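Pesticidal crystal protein Cry2Aa (Bacillus thuringiensis serovar kurstaki, PDB 1I5P) promotes colloid-osmotic lysis of midgut epithelial cells in dipteran and lepidopteran larvae by binding to them. Local coordinates at residues H46-V50 against E243-Y247; V65-K71 against L261-L267; S513-Q519 against D618-I622. One frame throughout, in Å; residues are numbered along the deposited sequence.

How the interactions relate
Interaction 1 lies in the helical N-terminal domain; interaction 2 lies where the chain leaves it for the C-terminal sheet. The two interlock along the chain: helix 53-65 joins 46-50 to 65-71, and helix 238-259 carries 243-247 before leading into 261-267. Their centres lie about 28 Å apart, with nearest atoms about 15 Å apart. Interaction 3 lies in the C-terminal beta sandwich. It touches interaction 2 directly, L261 CD1 packing 3.9 Å from Q519 CG, with centres about 19 Å apart. R548 is a shared neighbour, touched by L261 and Y264 and backbone-bonded to M620 and N621. Interactions 1 and 3 have centres about 22 Å apart and nearest atoms about 4 Å apart, without touching.

Interaction 1. Residues H46-V50 against E243-Y247; sequences HSLYV and EFRTY
L48, Y247 and E243 join the loop between helices 31-44 and 53-65 to helix 238-259 of the delta-endotoxin helical bundle. L48 is the wedge: its CD2 lies 3.3 Å from E243 O and, rather tightly, 3.5 Å from T246 CG2. The branched apolar end suits this place, because E243 O is already taken by Y247 N in the helix and needs no polar partner from the loop. L48 CG also lies against the E243 carboxylate, whose chain bends at chi2 (-141°) to pass across the leucine toward H46. Y247 turns an edge of its ring to the loop backbone, with CD1 3.0 Å from L48 O and close to the ring plane; the slightly positive ring hydrogens suit a carbonyl there. V50 CG2 meets the same CD1 obliquely at 3.6 Å. Beyond the contact, F100 stacks on this ring and T97 OG1 bonds its hydroxyl, so the tyrosine is held at both ring and tip. At the other end of the contact the E243 carboxylate and H46 imidazole are nearly coplanar, 17° apart, and H46 NE2 donates to the syn lone pair of E243 OE2 at 2.7 Å, with an N-H...O angle of 161°.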
# COMPACT_ATOMS: atom_id res chain seq x y z
N HIS A 46 15.74 -0.85 -8.48
CA HIS A 46 15.65 0.53 -8.09
C HIS A 46 15.01 0.62 -6.72
O HIS A 46 13.78 0.65 -6.60
CB HIS A 46 14.83 1.33 -9.10
CG HIS A 46 14.63 2.76 -8.73
ND1 HIS A 46 15.68 3.59 -8.39
CD2 HIS A 46 13.51 3.51 -8.62
CE1 HIS A 46 15.21 4.79 -8.09
NE2 HIS A 46 13.89 4.76 -8.22
N SER A 47 15.84 0.62 -5.68
CA SER A 47 15.33 0.76 -4.33
C SER A 47 15.33 2.28 -4.22
O SER A 47 15.99 2.95 -5.00
CB SER A 47 16.30 0.16 -3.32
OG SER A 47 17.52 0.89 -3.27
N LEU A 48 14.60 2.84 -3.28
CA LEU A 48 14.62 4.30 -3.19
C LEU A 48 15.53 4.63 -2.03
O LEU A 48 15.25 5.55 -1.27
CB LEU A 48 13.22 4.84 -2.92
CG LEU A 48 12.25 4.91 -4.09
CD1 LEU A 48 12.01 3.53 -4.69
CD2 LEU A 48 10.96 5.54 -3.58
N TYR A 49 16.62 3.87 -1.90
CA TYR A 49 17.55 4.00 -0.79
C TYR A 49 16.82 3.39 0.39
O TYR A 49 17.17 3.59 1.55
CB TYR A 49 17.93 5.46 -0.52
CG TYR A 49 19.10 5.93 -1.36
CD1 TYR A 49 18.90 6.54 -2.60
CD2 TYR A 49 20.41 5.67 -0.96
CE1 TYR A 49 19.98 6.89 -3.41
CE2 TYR A 49 21.49 6.01 -1.77
CZ TYR A 49 21.27 6.61 -2.99
OH TYR A 49 22.35 6.91 -3.80
N VAL A 50 15.76 2.65 0.07
CA VAL A 50 14.96 1.97 1.07
C VAL A 50 15.73 0.75 1.54
O VAL A 50 16.23 -0.03 0.73
CB VAL A 50 13.59 1.50 0.50
CG1 VAL A 50 12.86 0.64 1.53
CG2 VAL A 50 12.74 2.70 0.13
N GLU A 243 8.18 9.21 -5.02
CA GLU A 243 9.22 8.48 -4.30
C GLU A 243 9.26 8.88 -2.83
O GLU A 243 9.55 8.05 -1.97
CB GLU A 243 10.59 8.73 -4.93
CG GLU A 243 10.74 8.22 -6.35
CD GLU A 243 12.10 7.61 -6.61
OE1 GLU A 243 13.11 8.17 -6.12
OE2 GLU A 243 12.17 6.57 -7.29
N PHE A 244 8.99 10.14 -2.55
CA PHE A 244 8.98 10.60 -1.18
C PHE A 244 7.91 9.80 -0.45
O PHE A 244 8.12 9.34 0.67
CB PHE A 244 8.65 12.09 -1.10
CG PHE A 244 8.56 12.62 0.31
CD1 PHE A 244 9.70 12.86 1.06
CD2 PHE A 244 7.32 12.86 0.89
CE1 PHE A 244 9.62 13.33 2.36
CE2 PHE A 244 7.22 13.33 2.21
CZ PHE A 244 8.38 13.56 2.94
N ARG A 245 6.75 9.65 -1.09
CA ARG A 245 5.64 8.91 -0.51
C ARG A 245 5.98 7.43 -0.36
O ARG A 245 5.75 6.83 0.69
CB ARG A 245 4.37 9.05 -1.37
CG ARG A 245 3.21 8.17 -0.91
CD ARG A 245 1.98 8.39 -1.77
NE ARG A 245 0.89 7.49 -1.39
CZ ARG A 245 0.90 6.18 -1.58
NH1 ARG A 245 1.94 5.59 -2.16
NH2 ARG A 245 -0.14 5.45 -1.19
N THR A 246 6.52 6.86 -1.43
CA THR A 246 6.90 5.45 -1.42
C THR A 246 7.87 5.16 -0.30
O THR A 246 7.69 4.21 0.47
CB THR A 246 7.53 5.04 -2.76
OG1 THR A 246 6.52 5.02 -3.77
CG2 THR A 246 8.18 3.67 -2.65
N TYR A 247 8.91 5.99 -0.20
CA TYR A 247 9.92 5.82 0.83
C TYR A 247 9.27 5.78 2.22
O TYR A 247 9.54 4.87 3.01
CB TYR A 247 10.95 6.96 0.78
CG TYR A 247 12.17 6.66 1.61
CD1 TYR A 247 13.33 6.12 1.03
CD2 TYR A 247 12.16 6.86 2.99
CE1 TYR A 247 14.43 5.78 1.81
CE2 TYR A 247 13.25 6.51 3.78
CZ TYR A 247 14.38 5.97 3.19
OH TYR A 247 15.45 5.60 3.98

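Interaction 2. Residues V65-K71 against L261-L267; sequences VGSLIGK and LFKYQSL
The chain leaving the last helix of the toxin's helical bundle, 261-267, runs past the end of helix 53-65, where V65 lies, and the loop after it, on its way to strand 267-268, which runs parallel to strand 493-496 in the C-terminal sheet. V65 and Q265 are central to the meeting. The backbones are tied where L267 N donates to V65 O at 2.8 Å, an almost straight bond (175°). Next to it G66, with no side chain, brings its CA to 3.3 Å from L267 O in a CA-H...O contact. The V65 side chain splits its work: CG1 faces the carbonyls of L261 and L267, while CG2 meets F262 CD2 obliquely at 3.8 Å, so the two methyls of the beta-branched residue serve backbone and ring separately.

Q265 supplies the polar part. With CG beside the backbone N (chi1 -69°) and the chain extended beyond it, OE1 reaches past L68 CD1 to the end of K71, which bends at chi2 to meet it. K71 NZ donates to Q265 OE1 at 2.7 Å, in the carbonyl plane and on a lone pair. A water 2.6 Å from Q265 OE1 can also donate to L68 O, within the type I turn S67-G70. R189 of helix 170-193 reinforces both segments, bonding the carbonyls of F262, Y264 and G70. At the amide end of L68 a second water accepts from L68 N at 3.1 Å and bonds S266 OG at 2.7 Å.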
# COMPACT_ATOMS: atom_id res chain seq x y z
N VAL A 65 -0.16 -11.36 11.99
CA VAL A 65 -1.56 -10.97 12.13
C VAL A 65 -2.44 -11.88 11.27
O VAL A 65 -3.60 -12.16 11.61
CB VAL A 65 -1.77 -9.51 11.67
CG1 VAL A 65 -3.26 -9.16 11.62
CG2 VAL A 65 -1.03 -8.56 12.60
N GLY A 66 -1.88 -12.35 10.16
CA GLY A 66 -2.62 -13.20 9.24
C GLY A 66 -2.80 -14.64 9.67
O GLY A 66 -3.47 -15.41 8.99
N SER A 67 -2.22 -15.01 10.81
CA SER A 67 -2.33 -16.38 11.29
C SER A 67 -2.47 -16.47 12.82
O SER A 67 -1.72 -15.82 13.55
CB SER A 67 -1.12 -17.19 10.84
OG SER A 67 -1.13 -18.46 11.44
N LEU A 68 -3.42 -17.27 13.28
CA LEU A 68 -3.65 -17.44 14.70
C LEU A 68 -2.41 -17.92 15.44
O LEU A 68 -2.26 -17.71 16.65
CB LEU A 68 -4.80 -18.42 14.95
CG LEU A 68 -5.24 -18.55 16.41
CD1 LEU A 68 -5.60 -17.18 16.97
CD2 LEU A 68 -6.44 -19.50 16.52
N ILE A 69 -1.50 -18.55 14.70
CA ILE A 69 -0.28 -19.06 15.30
C ILE A 69 0.68 -17.94 15.73
O ILE A 69 1.57 -18.15 16.54
CB ILE A 69 0.45 -20.00 14.32
CG1 ILE A 69 1.58 -20.73 15.03
CG2 ILE A 69 0.99 -19.21 13.14
CD1 ILE A 69 2.13 -21.90 14.24
N GLY A 70 0.46 -16.73 15.20
CA GLY A 70 1.31 -15.61 15.53
C GLY A 70 1.02 -14.94 16.87
O GLY A 70 0.81 -13.73 16.93
N LYS A 71 1.03 -15.74 17.93
CA LYS A 71 0.76 -15.27 19.28
C LYS A 71 1.90 -14.44 19.85
O LYS A 71 1.67 -13.55 20.67
CB LYS A 71 0.51 -16.47 20.21
CG LYS A 71 -0.73 -17.29 19.90
CD LYS A 71 -2.00 -16.53 20.23
CE LYS A 71 -3.24 -17.42 20.09
NZ LYS A 71 -4.46 -16.73 20.59
N LEU A 261 -4.38 -3.07 13.47
CA LEU A 261 -4.93 -4.39 13.16
C LEU A 261 -4.35 -5.43 14.12
O LEU A 261 -4.74 -6.59 14.10
CB LEU A 261 -4.64 -4.80 11.71
CG LEU A 261 -5.38 -3.98 10.64
CD1 LEU A 261 -4.99 -4.45 9.26
CD2 LEU A 261 -6.90 -4.09 10.85
N PHE A 262 -3.42 -5.00 14.97
CA PHE A 262 -2.82 -5.91 15.96
C PHE A 262 -3.92 -6.45 16.87
O PHE A 262 -3.79 -7.52 17.45
CB PHE A 262 -1.78 -5.17 16.81
CG PHE A 262 -0.38 -5.18 16.24
CD1 PHE A 262 0.68 -4.67 16.99
CD2 PHE A 262 -0.11 -5.72 14.99
CE1 PHE A 262 1.98 -4.70 16.51
CE2 PHE A 262 1.20 -5.76 14.50
CZ PHE A 262 2.24 -5.25 15.25
N LYS A 263 -5.00 -5.68 16.99
CA LYS A 263 -6.13 -6.07 17.83
C LYS A 263 -6.84 -7.30 17.27
O LYS A 263 -7.72 -7.87 17.92
CB LYS A 263 -7.13 -4.90 17.93
CG LYS A 263 -7.95 -4.70 16.65
CD LYS A 263 -8.44 -3.27 16.42
CE LYS A 263 -9.70 -2.92 17.18
NZ LYS A 263 -10.34 -1.71 16.57
N TYR A 264 -6.48 -7.69 16.05
CA TYR A 264 -7.09 -8.87 15.42
C TYR A 264 -6.12 -10.04 15.28
O TYR A 264 -4.90 -9.85 15.26
CB TYR A 264 -7.62 -8.51 14.02
CG TYR A 264 -8.79 -7.56 14.01
CD1 TYR A 264 -8.64 -6.24 13.60
CD2 TYR A 264 -10.05 -7.97 14.45
CE1 TYR A 264 -9.71 -5.34 13.64
CE2 TYR A 264 -11.13 -7.09 14.50
CZ TYR A 264 -10.95 -5.77 14.09
OH TYR A 264 -12.00 -4.89 14.18
N GLN A 265 -6.68 -11.24 15.20
CA GLN A 265 -5.89 -12.45 15.02
C GLN A 265 -6.47 -13.22 13.86
O GLN A 265 -7.69 -13.21 13.65
CB GLN A 265 -5.94 -13.35 16.26
CG GLN A 265 -5.21 -12.79 17.48
CD GLN A 265 -5.32 -13.72 18.67
OE1 GLN A 265 -4.48 -14.59 18.88
NE2 GLN A 265 -6.38 -13.53 19.45
N SER A 266 -5.61 -13.88 13.10
CA SER A 266 -6.03 -14.67 11.96
C SER A 266 -6.80 -13.79 10.98
O SER A 266 -7.91 -14.11 10.56
CB SER A 266 -6.92 -15.83 12.45
OG SER A 266 -7.02 -16.85 11.48
N LEU A 267 -6.19 -12.66 10.62
CA LEU A 267 -6.79 -11.73 9.68
C LEU A 267 -5.81 -11.49 8.54
O LEU A 267 -4.79 -10.82 8.72
CB LEU A 267 -7.09 -10.40 10.37
CG LEU A 267 -7.67 -9.34 9.43
CD1 LEU A 267 -8.98 -9.86 8.84
CD2 LEU A 267 -7.90 -8.05 10.19
O HOH W 1 -2.45 -14.87 17.23
O HOH W 2 -5.06 -18.71 11.02

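Interaction 3. Residues S513-Q519 against D618-I622; sequences SEKFGNQ and DLMNI
The amide of N518 is the flat group that meets M620 of strand 617-626, part of the C-terminal jelly-roll sandwich. At its edge ND2 donates to M620 O at 2.7 Å (156°), the acceptor lying close to the amide plane although the donor itself stands above the plane of the M620 carbonyl. Over one face sits the M620 methyl, CE 3.9 Å from N518 CG, brought back by the bend at chi3 (76°). From the other side of the plane comes a water 2.9 Å from N518 OD1, which also accepts from N621 ND2. Asparagine suits the place because its short amide, with CG anti to the backbone N (chi1 -174°), offers donor and acceptor together; ND2 also bonds G520 O. A second water, 2.8 Å from M620 O, can also donate to N518 O.

M620 and N621 both face R548 in a classic beta bulge. Further along, K515 lays its CD 4.0 Å from M620 CE and curls its amine back to E514 O at 3.0 Å. Its salt bridge to D618 is long, NZ to OD1 3.8 Å, and S522 OG is hydrogen-bonded to both K515 NZ and D618 OD1. With carbonyl, hydroxyl and carboxylate around it, the buried lysine probably stays protonated; D618 probably helps to offset the charge at long range, while the serine hydroxyl links the two groups.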
# COMPACT_ATOMS: atom_id res chain seq x y z
N SER A 513 -10.41 8.61 -0.91
CA SER A 513 -9.75 9.52 0.02
C SER A 513 -8.50 8.90 0.65
O SER A 513 -8.56 7.87 1.32
CB SER A 513 -10.74 9.92 1.12
OG SER A 513 -10.14 10.79 2.07
N GLU A 514 -7.37 9.54 0.41
CA GLU A 514 -6.07 9.11 0.91
C GLU A 514 -6.05 8.77 2.41
O GLU A 514 -6.65 9.48 3.23
CB GLU A 514 -5.04 10.20 0.60
CG GLU A 514 -3.73 10.09 1.37
CD GLU A 514 -2.67 11.04 0.85
OE1 GLU A 514 -2.88 12.27 0.92
OE2 GLU A 514 -1.62 10.56 0.38
N LYS A 515 -5.38 7.67 2.75
CA LYS A 515 -5.23 7.23 4.14
C LYS A 515 -3.79 6.78 4.38
O LYS A 515 -3.12 6.31 3.46
CB LYS A 515 -6.19 6.08 4.46
CG LYS A 515 -7.65 6.49 4.46
CD LYS A 515 -7.90 7.55 5.52
CE LYS A 515 -9.29 8.16 5.38
NZ LYS A 515 -9.44 8.87 4.07
N PHE A 516 -3.30 6.91 5.61
CA PHE A 516 -1.93 6.53 5.91
C PHE A 516 -1.80 5.26 6.75
O PHE A 516 -0.78 4.58 6.69
CB PHE A 516 -1.21 7.69 6.61
CG PHE A 516 -1.30 8.99 5.86
CD1 PHE A 516 -2.20 9.97 6.25
CD2 PHE A 516 -0.52 9.21 4.73
CE1 PHE A 516 -2.32 11.16 5.54
CE2 PHE A 516 -0.63 10.40 4.01
CZ PHE A 516 -1.54 11.38 4.41
N GLY A 517 -2.83 4.95 7.52
CA GLY A 517 -2.79 3.74 8.34
C GLY A 517 -4.04 2.90 8.17
O GLY A 517 -4.55 2.33 9.13
N ASN A 518 -4.52 2.80 6.93
CA ASN A 518 -5.75 2.06 6.64
C ASN A 518 -5.57 0.95 5.59
O ASN A 518 -6.56 0.48 5.01
CB ASN A 518 -6.81 3.05 6.16
CG ASN A 518 -8.17 2.41 5.96
OD1 ASN A 518 -8.74 1.84 6.89
ND2 ASN A 518 -8.70 2.51 4.75
N GLN A 519 -4.33 0.54 5.34
CA GLN A 519 -4.05 -0.50 4.34
C GLN A 519 -4.64 -0.10 2.99
O GLN A 519 -5.18 -0.93 2.26
CB GLN A 519 -4.61 -1.85 4.77
CG GLN A 519 -4.03 -2.41 6.07
CD GLN A 519 -2.57 -2.83 5.96
OE1 GLN A 519 -1.98 -3.30 6.93
NE2 GLN A 519 -1.99 -2.69 4.77
N ASP A 618 -16.94 7.68 5.40
CA ASP A 618 -15.74 7.00 4.90
C ASP A 618 -15.81 5.50 5.15
O ASP A 618 -15.81 5.06 6.29
CB ASP A 618 -14.49 7.55 5.59
CG ASP A 618 -13.94 8.80 4.92
OD1 ASP A 618 -13.25 8.68 3.89
OD2 ASP A 618 -14.21 9.91 5.43
N LEU A 619 -15.88 4.73 4.07
CA LEU A 619 -15.88 3.27 4.18
C LEU A 619 -14.38 2.98 4.06
O LEU A 619 -13.81 3.09 2.97
CB LEU A 619 -16.62 2.64 3.00
CG LEU A 619 -17.45 1.37 3.24
CD1 LEU A 619 -17.41 0.53 1.98
CD2 LEU A 619 -16.94 0.58 4.43
N MET A 620 -13.76 2.63 5.18
CA MET A 620 -12.31 2.40 5.21
C MET A 620 -11.79 0.98 5.01
O MET A 620 -10.78 0.78 4.32
CB MET A 620 -11.75 3.00 6.49
CG MET A 620 -12.05 4.49 6.59
SD MET A 620 -11.68 5.18 8.20
CE MET A 620 -9.89 5.25 8.09
N ASN A 621 -12.44 -0.01 5.62
CA ASN A 621 -12.02 -1.39 5.45
C ASN A 621 -13.16 -2.36 5.69
O ASN A 621 -14.10 -2.07 6.44
CB ASN A 621 -10.85 -1.75 6.38
CG ASN A 621 -9.92 -2.81 5.78
OD1 ASN A 621 -10.28 -3.53 4.84
ND2 ASN A 621 -8.70 -2.90 6.31
N ILE A 622 -13.07 -3.51 5.04
CA ILE A 622 -14.06 -4.56 5.16
C ILE A 622 -13.28 -5.76 5.67
O ILE A 622 -12.39 -6.26 4.98
CB ILE A 622 -14.70 -4.88 3.78
CG1 ILE A 622 -15.37 -3.63 3.22
CG2 ILE A 622 -15.71 -6.02 3.92
CD1 ILE A 622 -15.71 -3.73 1.73
O HOH W 3 -8.40 -0.37 3.34
O HOH W 4 -7.79 -0.73 7.82